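Local structure of translocator protein bipD (Burkholderia pseudomallei, 3NFT) at residues A27-A35 against D280-S291; A36-L47 against A84-L95. The protein is a secreted virulence factor of the type III secretion system, required for epithelial-cell invasion and survival inside host cells, and probably regulates secretion of the effectors BipB and BipC. All blocks are in the same frame, centred on the assembly; numbering follows the deposited sequence.

Both interactions anchor the first ordered part of the chain to the long helices of the bundle, and the second is nested inside the loop closed by the first. Interaction 1 seats the short helix 30-35 and the residues before it on helix 244-295, far from the chain's centre; interaction 2 lays the following turn and the start of helix 41-56 along helix 76-103, closer to the middle. Each is partly buried. Interaction 1 mixes a salt bridge and a backbone-to-serine bond with leucine and valine packing, whereas interaction 2 is mostly apolar, with a histidine ring and a bridging water. They join where L33 O probably accepts from V38 N.

Interaction 1 (A27-A35 against D280-S291); sequences AMTDDDLRA and DNLVKVLSGAIS
D30 and K284 form a salt bridge: K284 NZ donates to D30 OD2 over 2.7 Å, arriving on the syn side but 28° out of the carboxylate plane. The lysine reaches it with a fully extended chain that runs past M28 O, its CG 3.5 Å from that oxygen. On one side of this arm L33 divides its methyls between two helix residues: CD2 meets V283 CG1 at 3.6 Å, and CD1 rests against the carboxylate carbon of D280, CG, at 3.5 Å. Farther along the helix A27 N donates to S287 OG at 2.9 Å. M28 sets out away from the helix, yet with CG anti to its carbonyl carbon (chi1 -64°) the extended chain runs along the helix and lays CE 3.6 Å from both S287 O and S291 CB. L95 of helix 76-103 touches both L33 and V283, extending the apolar patch. Behind these groups, D32 OD2 accepts from both M28 N and T29 N, while T29 OG1 takes D32 N in return. This reciprocal T29–D32 pairing is a capping box, starting a short helix that lies at 98° to residues 280-291 of the long C-terminal helix, a predicted coiled coil.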
# COMPACT_ATOMS: atom_id res chain seq x y z
N ALA A 27 -9.13 14.21 -8.01
CA ALA A 27 -8.77 15.07 -9.17
C ALA A 27 -7.91 14.30 -10.18
O ALA A 27 -6.96 13.62 -9.80
CB ALA A 27 -8.03 16.30 -8.68
N MET A 28 -8.23 14.44 -11.47
CA MET A 28 -7.52 13.72 -12.53
C MET A 28 -6.60 14.61 -13.36
O MET A 28 -5.60 14.12 -13.90
CB MET A 28 -8.52 12.98 -13.43
CG MET A 28 -9.29 11.90 -12.68
SD MET A 28 -10.52 11.00 -13.65
CE MET A 28 -10.69 9.53 -12.64
N THR A 29 -6.93 15.90 -13.47
CA THR A 29 -6.07 16.86 -14.17
C THR A 29 -5.53 17.93 -13.22
O THR A 29 -5.99 18.05 -12.08
CB THR A 29 -6.82 17.56 -15.33
OG1 THR A 29 -7.74 18.53 -14.79
CG2 THR A 29 -7.57 16.53 -16.18
N ASP A 30 -4.56 18.70 -13.71
CA ASP A 30 -4.00 19.80 -12.94
C ASP A 30 -5.05 20.87 -12.61
O ASP A 30 -5.06 21.40 -11.50
CB ASP A 30 -2.81 20.43 -13.67
CG ASP A 30 -1.60 19.48 -13.76
OD1 ASP A 30 -0.63 19.86 -14.43
OD2 ASP A 30 -1.61 18.37 -13.19
N ASP A 31 -5.93 21.18 -13.57
CA ASP A 31 -7.03 22.11 -13.30
C ASP A 31 -7.92 21.55 -12.19
O ASP A 31 -8.36 22.28 -11.31
CB ASP A 31 -7.84 22.38 -14.59
CG ASP A 31 -8.72 23.62 -14.48
OD1 ASP A 31 -9.91 23.53 -14.83
OD2 ASP A 31 -8.24 24.69 -14.05
N ASP A 32 -8.17 20.23 -12.23
CA ASP A 32 -8.94 19.57 -11.18
C ASP A 32 -8.26 19.74 -9.83
O ASP A 32 -8.92 19.97 -8.83
CB ASP A 32 -9.10 18.06 -11.42
CG ASP A 32 -10.00 17.72 -12.58
OD1 ASP A 32 -10.75 18.59 -13.06
OD2 ASP A 32 -9.97 16.54 -13.00
N LEU A 33 -6.94 19.59 -9.78
CA LEU A 33 -6.23 19.75 -8.52
C LEU A 33 -6.41 21.16 -7.97
O LEU A 33 -6.70 21.34 -6.78
CB LEU A 33 -4.74 19.41 -8.67
CG LEU A 33 -4.41 17.91 -8.73
CD1 LEU A 33 -2.99 17.61 -9.23
CD2 LEU A 33 -4.59 17.32 -7.34
N ARG A 34 -6.27 22.16 -8.83
CA ARG A 34 -6.43 23.54 -8.38
C ARG A 34 -7.87 23.78 -7.91
O ARG A 34 -8.09 24.47 -6.92
CB ARG A 34 -6.02 24.53 -9.48
CG ARG A 34 -4.55 24.43 -9.89
CD ARG A 34 -4.14 25.61 -10.77
NE ARG A 34 -4.61 25.45 -12.15
CZ ARG A 34 -3.94 24.83 -13.12
NH1 ARG A 34 -2.74 24.28 -12.92
NH2 ARG A 34 -4.49 24.76 -14.34
N ALA A 35 -8.84 23.16 -8.58
CA ALA A 35 -10.24 23.26 -8.15
C ALA A 35 -10.54 22.53 -6.84
O ALA A 35 -11.54 22.82 -6.17
CB ALA A 35 -11.17 22.74 -9.25
N ASP A 280 0.94 15.32 -6.60
CA ASP A 280 -0.02 15.44 -7.70
C ASP A 280 -0.23 14.09 -8.40
O ASP A 280 -1.37 13.70 -8.71
CB ASP A 280 0.45 16.50 -8.68
CG ASP A 280 0.33 17.91 -8.11
OD1 ASP A 280 0.71 18.87 -8.83
OD2 ASP A 280 -0.19 18.08 -6.98
N ASN A 281 0.86 13.37 -8.65
CA ASN A 281 0.77 12.03 -9.25
C ASN A 281 0.03 11.04 -8.36
O ASN A 281 -0.77 10.24 -8.85
CB ASN A 281 2.15 11.48 -9.55
CG ASN A 281 2.82 12.16 -10.72
OD1 ASN A 281 2.17 12.85 -11.51
ND2 ASN A 281 4.13 11.98 -10.83
N LEU A 282 0.29 11.10 -7.06
CA LEU A 282 -0.44 10.28 -6.09
C LEU A 282 -1.95 10.50 -6.16
O LEU A 282 -2.73 9.55 -6.20
CB LEU A 282 0.07 10.51 -4.67
CG LEU A 282 -0.66 9.84 -3.49
CD1 LEU A 282 -0.62 8.30 -3.59
CD2 LEU A 282 -0.08 10.33 -2.14
N VAL A 283 -2.35 11.76 -6.20
CA VAL A 283 -3.77 12.08 -6.30
C VAL A 283 -4.34 11.55 -7.61
O VAL A 283 -5.45 11.02 -7.62
CB VAL A 283 -4.02 13.59 -6.18
CG1 VAL A 283 -5.49 13.92 -6.56
CG2 VAL A 283 -3.68 14.04 -4.80
N LYS A 284 -3.61 11.73 -8.72
CA LYS A 284 -4.08 11.23 -10.02
C LYS A 284 -4.23 9.71 -10.02
O LYS A 284 -5.19 9.16 -10.55
CB LYS A 284 -3.15 11.70 -11.14
CG LYS A 284 -3.26 13.20 -11.43
CD LYS A 284 -2.17 13.70 -12.36
CE LYS A 284 -2.21 15.22 -12.48
NZ LYS A 284 -1.29 15.74 -13.52
N VAL A 285 -3.28 9.02 -9.38
CA VAL A 285 -3.36 7.57 -9.22
C VAL A 285 -4.57 7.15 -8.37
O VAL A 285 -5.34 6.27 -8.75
CB VAL A 285 -2.05 6.98 -8.63
CG1 VAL A 285 -2.25 5.54 -8.20
CG2 VAL A 285 -0.96 7.08 -9.69
N LEU A 286 -4.75 7.79 -7.24
CA LEU A 286 -5.84 7.46 -6.34
C LEU A 286 -7.21 7.75 -6.97
O LEU A 286 -8.14 6.96 -6.81
CB LEU A 286 -5.71 8.23 -5.03
CG LEU A 286 -4.57 7.86 -4.07
CD1 LEU A 286 -4.50 8.93 -2.94
CD2 LEU A 286 -4.78 6.48 -3.50
N SER A 287 -7.31 8.86 -7.71
CA SER A 287 -8.55 9.22 -8.37
C SER A 287 -8.91 8.20 -9.43
O SER A 287 -10.07 7.79 -9.53
CB SER A 287 -8.42 10.61 -8.99
OG SER A 287 -8.19 11.51 -7.95
N GLY A 288 -7.91 7.78 -10.21
CA GLY A 288 -8.11 6.75 -11.21
C GLY A 288 -8.51 5.43 -10.61
O GLY A 288 -9.40 4.74 -11.13
N ALA A 289 -7.85 5.06 -9.50
CA ALA A 289 -8.21 3.84 -8.76
C ALA A 289 -9.66 3.87 -8.28
O ALA A 289 -10.38 2.90 -8.43
CB ALA A 289 -7.25 3.63 -7.55
N ILE A 290 -10.05 4.98 -7.68
CA ILE A 290 -11.42 5.14 -7.19
C ILE A 290 -12.43 5.06 -8.33
O ILE A 290 -13.49 4.44 -8.18
CB ILE A 290 -11.57 6.48 -6.44
CG1 ILE A 290 -10.85 6.40 -5.10
CG2 ILE A 290 -13.06 6.84 -6.25
CD1 ILE A 290 -10.57 7.78 -4.45
N SER A 291 -12.09 5.66 -9.47
CA SER A 291 -12.95 5.60 -10.66
C SER A 291 -13.13 4.15 -11.12
O SER A 291 -14.25 3.68 -11.28
CB SER A 291 -12.34 6.44 -11.79
OG SER A 291 -13.18 6.43 -12.93

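Interaction 2 (A36-L47 against A84-L95); sequences AGVDRRVPEQKL and AVRGHARAQRNL
H88 has CG anti to its backbone N (chi1 -167°), which lifts the imidazole off helix 76-103 towards P43 and the loop before it. P43 CG sits over one ring face, 4.0 Å from the H88 ring centroid and 26° off the normal, a CH-pi contact; Q92 CG lies over the opposite face. V38 splits its methyls: CG1 approaches the imidazole obliquely, while CG2 reaches L95 CD2 at 3.9 Å and also packs on A91 CB. G37, with positive phi, ends helix 30-35 in a Schellman motif and places its O 3.4 Å from A91 CB. The chain then turns into helix 41-56, whose residues 41-47 run antiparallel to residues 84-95, at 164°, within the long helical bundle. There A84 CB lies 3.8 Å from P43 CA, and L47 CD1 meets V85 CG2 one turn on. Two side-on arginine grips flank the start of helix 41-56: R40 holds E44, whose OE2 also bonds N276 of helix 244-295, and, in one of two D39 conformers, R41 grips its carboxylate while R41 N also reaches OD2. At the other end one water donates to A36 O and A91 O, 2.8 Å from each, and R98 also bonds A36 O.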
# COMPACT_ATOMS: atom_id res chain seq x y z
N ALA A 36 -9.67 21.59 -6.47
CA ALA A 36 -9.73 20.92 -5.17
C ALA A 36 -8.90 21.66 -4.12
O ALA A 36 -8.78 21.20 -2.97
CB ALA A 36 -9.25 19.48 -5.30
N GLY A 37 -8.33 22.80 -4.48
CA GLY A 37 -7.65 23.68 -3.54
C GLY A 37 -6.15 23.51 -3.46
O GLY A 37 -5.50 24.14 -2.62
N VAL A 38 -5.58 22.72 -4.36
CA VAL A 38 -4.15 22.41 -4.34
C VAL A 38 -3.45 22.98 -5.60
O VAL A 38 -3.79 22.61 -6.71
CB VAL A 38 -3.93 20.88 -4.24
CG1 VAL A 38 -2.44 20.52 -4.25
CG2 VAL A 38 -4.59 20.33 -2.97
N ASP A 39 -2.49 23.87 -5.40
CA ASP A 39 -1.71 24.47 -6.48
C ASP A 39 -0.28 24.62 -6.04
O ASP A 39 0.06 25.57 -5.34
CB ASP A 39 -2.30 25.82 -6.89
CG ASP A 39 -1.62 26.41 -8.12
OD1 ASP A 39 -2.12 27.44 -8.62
OD2 ASP A 39 -0.59 25.88 -8.59
N ARG A 40 0.56 23.67 -6.45
CA ARG A 40 1.95 23.68 -6.04
C ARG A 40 2.74 24.87 -6.51
O ARG A 40 3.79 25.18 -5.98
CB ARG A 40 2.66 22.40 -6.50
CG ARG A 40 2.65 22.18 -8.03
CD ARG A 40 3.36 20.92 -8.45
NE ARG A 40 4.78 21.16 -8.52
CZ ARG A 40 5.64 20.66 -9.41
NH1 ARG A 40 5.25 19.81 -10.37
NH2 ARG A 40 6.89 21.05 -9.36
N ARG A 41 2.27 25.52 -7.59
CA ARG A 41 2.97 26.68 -8.11
C ARG A 41 3.05 27.82 -7.08
O ARG A 41 3.97 28.62 -7.11
CB ARG A 41 2.29 27.17 -9.41
CG ARG A 41 2.24 26.13 -10.55
CD ARG A 41 1.36 26.56 -11.76
NE ARG A 41 0.07 26.98 -11.28
CZ ARG A 41 -0.82 27.64 -12.00
NH1 ARG A 41 -0.56 27.91 -13.27
NH2 ARG A 41 -1.96 28.03 -11.45
N VAL A 42 2.07 27.91 -6.19
CA VAL A 42 2.03 28.97 -5.21
C VAL A 42 3.21 28.91 -4.22
O VAL A 42 4.00 29.86 -4.18
CB VAL A 42 0.67 28.99 -4.48
CG1 VAL A 42 0.65 29.99 -3.36
CG2 VAL A 42 -0.47 29.33 -5.47
N PRO A 43 3.33 27.82 -3.42
CA PRO A 43 4.52 27.80 -2.56
C PRO A 43 5.83 27.76 -3.30
O PRO A 43 6.79 28.38 -2.87
CB PRO A 43 4.33 26.53 -1.75
CG PRO A 43 3.49 25.66 -2.61
CD PRO A 43 2.52 26.62 -3.24
N GLU A 44 5.86 27.11 -4.47
CA GLU A 44 7.10 27.03 -5.22
C GLU A 44 7.54 28.42 -5.74
O GLU A 44 8.71 28.76 -5.66
CB GLU A 44 7.00 25.99 -6.33
CG GLU A 44 6.96 24.59 -5.76
CD GLU A 44 6.74 23.50 -6.77
OE1 GLU A 44 7.16 23.65 -7.95
OE2 GLU A 44 6.14 22.48 -6.39
N GLN A 45 6.60 29.23 -6.19
CA GLN A 45 6.94 30.59 -6.61
C GLN A 45 7.32 31.49 -5.44
O GLN A 45 8.23 32.30 -5.55
CB GLN A 45 5.86 31.26 -7.47
CG GLN A 45 5.85 32.80 -7.50
CD GLN A 45 4.60 33.44 -7.94
OE1 GLN A 45 3.62 33.50 -7.18
NE2 GLN A 45 4.63 34.02 -9.13
N LYS A 46 6.66 31.33 -4.29
CA LYS A 46 7.02 32.15 -3.14
C LYS A 46 8.44 31.77 -2.65
O LYS A 46 9.23 32.66 -2.28
CB LYS A 46 6.01 31.98 -2.02
CG LYS A 46 4.59 32.43 -2.36
CD LYS A 46 4.44 33.87 -2.58
CE LYS A 46 2.96 34.22 -2.80
NZ LYS A 46 2.88 35.66 -3.08
N LEU A 47 8.77 30.49 -2.70
CA LEU A 47 10.15 30.07 -2.41
C LEU A 47 11.16 30.64 -3.40
O LEU A 47 12.22 31.14 -3.02
CB LEU A 47 10.26 28.56 -2.33
CG LEU A 47 9.60 27.93 -1.11
CD1 LEU A 47 9.31 26.44 -1.33
CD2 LEU A 47 10.50 28.17 0.11
N ALA A 84 3.00 30.00 2.66
CA ALA A 84 2.50 29.28 1.51
C ALA A 84 2.82 27.78 1.62
O ALA A 84 2.02 26.95 1.24
CB ALA A 84 3.06 29.86 0.23
N VAL A 85 3.99 27.43 2.18
CA VAL A 85 4.37 26.05 2.30
C VAL A 85 3.43 25.37 3.31
O VAL A 85 2.94 24.26 3.07
CB VAL A 85 5.82 25.91 2.75
CG1 VAL A 85 6.10 24.50 3.18
CG2 VAL A 85 6.79 26.32 1.61
N ARG A 86 3.17 26.05 4.43
CA ARG A 86 2.21 25.56 5.43
C ARG A 86 0.82 25.37 4.83
O ARG A 86 0.19 24.33 5.01
CB ARG A 86 2.12 26.53 6.61
CG ARG A 86 3.31 26.49 7.53
CD ARG A 86 2.99 27.13 8.92
NE ARG A 86 3.94 28.19 9.28
CZ ARG A 86 3.77 29.49 9.01
NH1 ARG A 86 2.68 29.93 8.39
NH2 ARG A 86 4.70 30.37 9.40
N GLY A 87 0.36 26.36 4.07
CA GLY A 87 -0.96 26.31 3.51
C GLY A 87 -1.11 25.20 2.50
O GLY A 87 -2.14 24.53 2.43
N HIS A 88 -0.07 25.00 1.70
CA HIS A 88 -0.08 23.95 0.69
C HIS A 88 -0.16 22.57 1.35
O HIS A 88 -0.89 21.70 0.89
CB HIS A 88 1.17 24.01 -0.17
CG HIS A 88 1.09 23.17 -1.40
ND1 HIS A 88 1.96 22.14 -1.68
CD2 HIS A 88 0.19 23.19 -2.41
CE1 HIS A 88 1.60 21.58 -2.83
NE2 HIS A 88 0.53 22.21 -3.29
N ALA A 89 0.59 22.37 2.43
CA ALA A 89 0.57 21.09 3.12
C ALA A 89 -0.83 20.80 3.69
O ALA A 89 -1.33 19.66 3.65
CB ALA A 89 1.63 21.11 4.23
N ARG A 90 -1.48 21.85 4.20
CA ARG A 90 -2.85 21.70 4.73
C ARG A 90 -3.82 21.30 3.60
O ARG A 90 -4.62 20.37 3.74
CB ARG A 90 -3.33 22.98 5.42
CG ARG A 90 -2.60 23.25 6.72
CD ARG A 90 -3.35 24.30 7.57
NE ARG A 90 -2.45 25.11 8.41
CZ ARG A 90 -1.69 24.65 9.40
NH1 ARG A 90 -1.66 23.35 9.72
NH2 ARG A 90 -0.93 25.49 10.09
N ALA A 91 -3.68 21.96 2.46
CA ALA A 91 -4.54 21.68 1.32
C ALA A 91 -4.32 20.26 0.80
O ALA A 91 -5.26 19.54 0.45
CB ALA A 91 -4.33 22.71 0.23
N GLN A 92 -3.05 19.85 0.77
CA GLN A 92 -2.73 18.50 0.33
C GLN A 92 -3.32 17.45 1.27
O GLN A 92 -3.90 16.45 0.82
CB GLN A 92 -1.23 18.32 0.24
CG GLN A 92 -0.54 19.03 -0.87
CD GLN A 92 0.97 18.90 -0.79
OE1 GLN A 92 1.55 19.06 0.29
NE2 GLN A 92 1.63 18.63 -1.94
N ARG A 93 -3.13 17.66 2.57
CA ARG A 93 -3.67 16.72 3.56
C ARG A 93 -5.19 16.63 3.46
O ARG A 93 -5.77 15.54 3.54
CB ARG A 93 -3.26 17.14 4.98
CG ARG A 93 -3.63 16.08 6.03
CD ARG A 93 -3.09 16.39 7.43
NE ARG A 93 -3.41 15.30 8.37
CZ ARG A 93 -2.57 14.33 8.77
NH1 ARG A 93 -1.31 14.27 8.35
NH2 ARG A 93 -3.00 13.42 9.64
N ASN A 94 -5.84 17.78 3.31
CA ASN A 94 -7.30 17.83 3.20
C ASN A 94 -7.78 17.01 2.00
O ASN A 94 -8.75 16.26 2.10
CB ASN A 94 -7.80 19.26 3.06
CG ASN A 94 -7.76 20.06 4.37
OD1 ASN A 94 -7.93 21.28 4.34
ND2 ASN A 94 -7.54 19.40 5.49
N LEU A 95 -7.09 17.13 0.87
CA LEU A 95 -7.48 16.39 -0.33
C LEU A 95 -7.29 14.88 -0.11
O LEU A 95 -8.12 14.08 -0.49
CB LEU A 95 -6.71 16.89 -1.55
CG LEU A 95 -6.95 16.19 -2.90
CD1 LEU A 95 -8.44 16.04 -3.21
CD2 LEU A 95 -6.24 16.92 -4.04
O HOH W 1 -7.65 20.62 -0.52